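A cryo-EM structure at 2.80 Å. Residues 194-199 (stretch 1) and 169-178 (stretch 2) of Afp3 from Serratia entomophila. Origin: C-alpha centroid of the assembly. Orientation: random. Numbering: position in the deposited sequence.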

# COMPACT_ATOMS: atom_id res chain seq x y z
N ALA D 194 79.73 -17.11 4.29
CA ALA D 194 78.75 -18.17 4.15
C ALA D 194 79.41 -19.54 4.33
O ALA D 194 80.58 -19.72 3.97
CB ALA D 194 78.07 -18.09 2.79
N PRO D 195 78.69 -20.53 4.88
CA PRO D 195 79.31 -21.84 5.13
C PRO D 195 79.53 -22.71 3.90
O PRO D 195 79.91 -23.88 4.04
CB PRO D 195 78.33 -22.50 6.10
CG PRO D 195 77.03 -21.85 5.83
CD PRO D 195 77.35 -20.44 5.49
N SER D 196 79.23 -22.18 2.71
CA SER D 196 79.63 -22.67 1.38
C SER D 196 78.92 -23.95 0.95
O SER D 196 79.07 -24.38 -0.20
CB SER D 196 81.14 -22.88 1.28
OG SER D 196 81.58 -24.00 2.03
N ALA D 197 78.14 -24.57 1.83
CA ALA D 197 77.23 -25.62 1.39
C ALA D 197 76.00 -25.01 0.75
O ALA D 197 75.37 -25.63 -0.12
CB ALA D 197 76.85 -26.51 2.57
N VAL D 198 75.64 -23.81 1.17
CA VAL D 198 74.54 -23.05 0.60
C VAL D 198 75.04 -21.67 0.18
O VAL D 198 75.04 -20.71 0.95
CB VAL D 198 73.37 -22.99 1.60
CG1 VAL D 198 72.59 -24.29 1.55
CG2 VAL D 198 73.88 -22.84 3.03
N GLY D 199 75.48 -21.57 -1.08
CA GLY D 199 76.23 -20.40 -1.49
C GLY D 199 75.35 -19.20 -1.78
O GLY D 199 75.42 -18.19 -1.08
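Stretch 2 169-178: VYGALAASLD

Packing of residues 169-178 of Afp3 against the loop 194-199 of the same chain. The apolar centre of the contact is Val 198, a buried residue whose CA-to-CB bond points toward the other stretch and whose chi1 of -80° (m) brings CG1 close to two side chains. Val 198 CG1 lies 3.8 Å from Ala 174 CB and 3.9 Å from Leu 177 CD1, so a single methyl touches residues three positions apart. Leu 177 reaches it in an extended m,t conformation, with chi1 at -66° and chi2 at 174°. Ala 174 CB also points toward the loop, and the CA atoms of Val 198 and Ala 174 are 6.1 Å apart. Next outward is Ala 197, whose methyl rests on the backbone of the second stretch, with Ala 197 CB 3.9 Å from both Tyr 170 C and Gly 171 N, and 4.1 Å from Tyr 170 CB. Here the two backbones come closest, the CA atoms of Ala 197 and Gly 171 being 5.2 Å apart. Pro 195 closes the apolar row, its ring in the C-gamma endo pucker and Pro 195 CG 3.9 Å from Tyr 170 CD2. The proline meets the aromatic ring obliquely. Tyr 170 (chi1 -67°, m) thus packs against both Pro 195 and Ala 197, and gives up more surface to the contact than any other residue, 61 Å² of the 247 Å² buried on both sides together.

The backbones differ in character. Stretch 2 begins in a helix that starts earlier in the chain; its backbone hydrogen bonds are weak, as in Leu 173 N to Val 169 O at 3.1 Å. Stretch 1 is irregular, with Ser 196 at positive phi (72°) between Pro 195 and Ala 197. The two run in the same general sense, Pro 195 lying by Tyr 170 and Val 198 reaching Leu 177.

Toward the polar edge, Ala 197 O approaches Ala 174 CB at 3.6 Å, a carbonyl against a methyl, and Val 198 CG1 is 4.2 Å from Tyr 170 O. No hydrogen bond joins the stretches; the serines bond within their own segments, Ser 196 OG to Pro 195 O at 2.6 Å and Ser 176 OG to Leu 173 O at 3.0 Å. The contact is therefore held by apolar packing.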

# COMPACT_ATOMS: atom_id res chain seq x y z
N VAL D 169 75.03 -31.03 8.27
CA VAL D 169 73.60 -30.80 8.21
C VAL D 169 73.25 -29.86 7.05
O VAL D 169 72.28 -30.10 6.32
CB VAL D 169 73.09 -30.27 9.56
CG1 VAL D 169 71.63 -29.89 9.49
CG2 VAL D 169 73.30 -31.31 10.64
N TYR D 170 74.04 -28.80 6.86
CA TYR D 170 73.74 -27.83 5.81
C TYR D 170 73.97 -28.42 4.42
O TYR D 170 73.32 -27.99 3.46
CB TYR D 170 74.60 -26.58 5.97
CG TYR D 170 74.29 -25.74 7.19
CD1 TYR D 170 73.11 -25.89 7.89
CD2 TYR D 170 75.21 -24.80 7.65
CE1 TYR D 170 72.84 -25.13 9.01
CE2 TYR D 170 74.95 -24.04 8.77
CZ TYR D 170 73.76 -24.20 9.44
OH TYR D 170 73.49 -23.44 10.56
N GLY D 171 74.87 -29.39 4.30
CA GLY D 171 75.06 -30.06 3.03
C GLY D 171 73.98 -31.08 2.72
O GLY D 171 73.65 -31.30 1.55
N ALA D 172 73.42 -31.70 3.75
CA ALA D 172 72.34 -32.67 3.55
C ALA D 172 71.02 -31.99 3.23
O ALA D 172 70.15 -32.61 2.62
CB ALA D 172 72.19 -33.55 4.79
N LEU D 173 70.85 -30.73 3.64
CA LEU D 173 69.62 -30.00 3.42
C LEU D 173 69.69 -29.05 2.23
O LEU D 173 68.70 -28.39 1.92
CB LEU D 173 69.25 -29.21 4.67
CG LEU D 173 68.96 -30.03 5.92
CD1 LEU D 173 68.67 -29.14 7.10
CD2 LEU D 173 67.81 -30.98 5.66
N ALA D 174 70.84 -28.97 1.56
CA ALA D 174 71.00 -28.01 0.47
C ALA D 174 70.24 -28.43 -0.78
O ALA D 174 69.85 -27.57 -1.58
CB ALA D 174 72.48 -27.82 0.15
N ALA D 175 70.03 -29.73 -0.98
CA ALA D 175 69.33 -30.20 -2.16
C ALA D 175 67.82 -30.03 -2.04
O ALA D 175 67.12 -30.08 -3.05
CB ALA D 175 69.67 -31.66 -2.43
N SER D 176 67.31 -29.86 -0.82
CA SER D 176 65.88 -29.70 -0.62
C SER D 176 65.42 -28.25 -0.65
O SER D 176 64.22 -28.00 -0.57
CB SER D 176 65.46 -30.34 0.70
OG SER D 176 66.01 -29.63 1.79
N LEU D 177 66.35 -27.30 -0.76
CA LEU D 177 65.98 -25.89 -0.74
C LEU D 177 65.57 -25.37 -2.11
O LEU D 177 64.79 -24.42 -2.18
CB LEU D 177 67.13 -25.05 -0.20
CG LEU D 177 67.48 -25.29 1.27
CD1 LEU D 177 68.72 -24.51 1.66
CD2 LEU D 177 66.31 -24.91 2.16
N ASP D 178 66.08 -25.95 -3.19
CA ASP D 178 65.74 -25.52 -4.54
C ASP D 178 64.68 -26.40 -5.19
O ASP D 178 64.64 -26.49 -6.42
CB ASP D 178 67.00 -25.47 -5.40
CG ASP D 178 67.77 -26.78 -5.41
OD1 ASP D 178 67.40 -27.70 -4.66
OD2 ASP D 178 68.76 -26.88 -6.17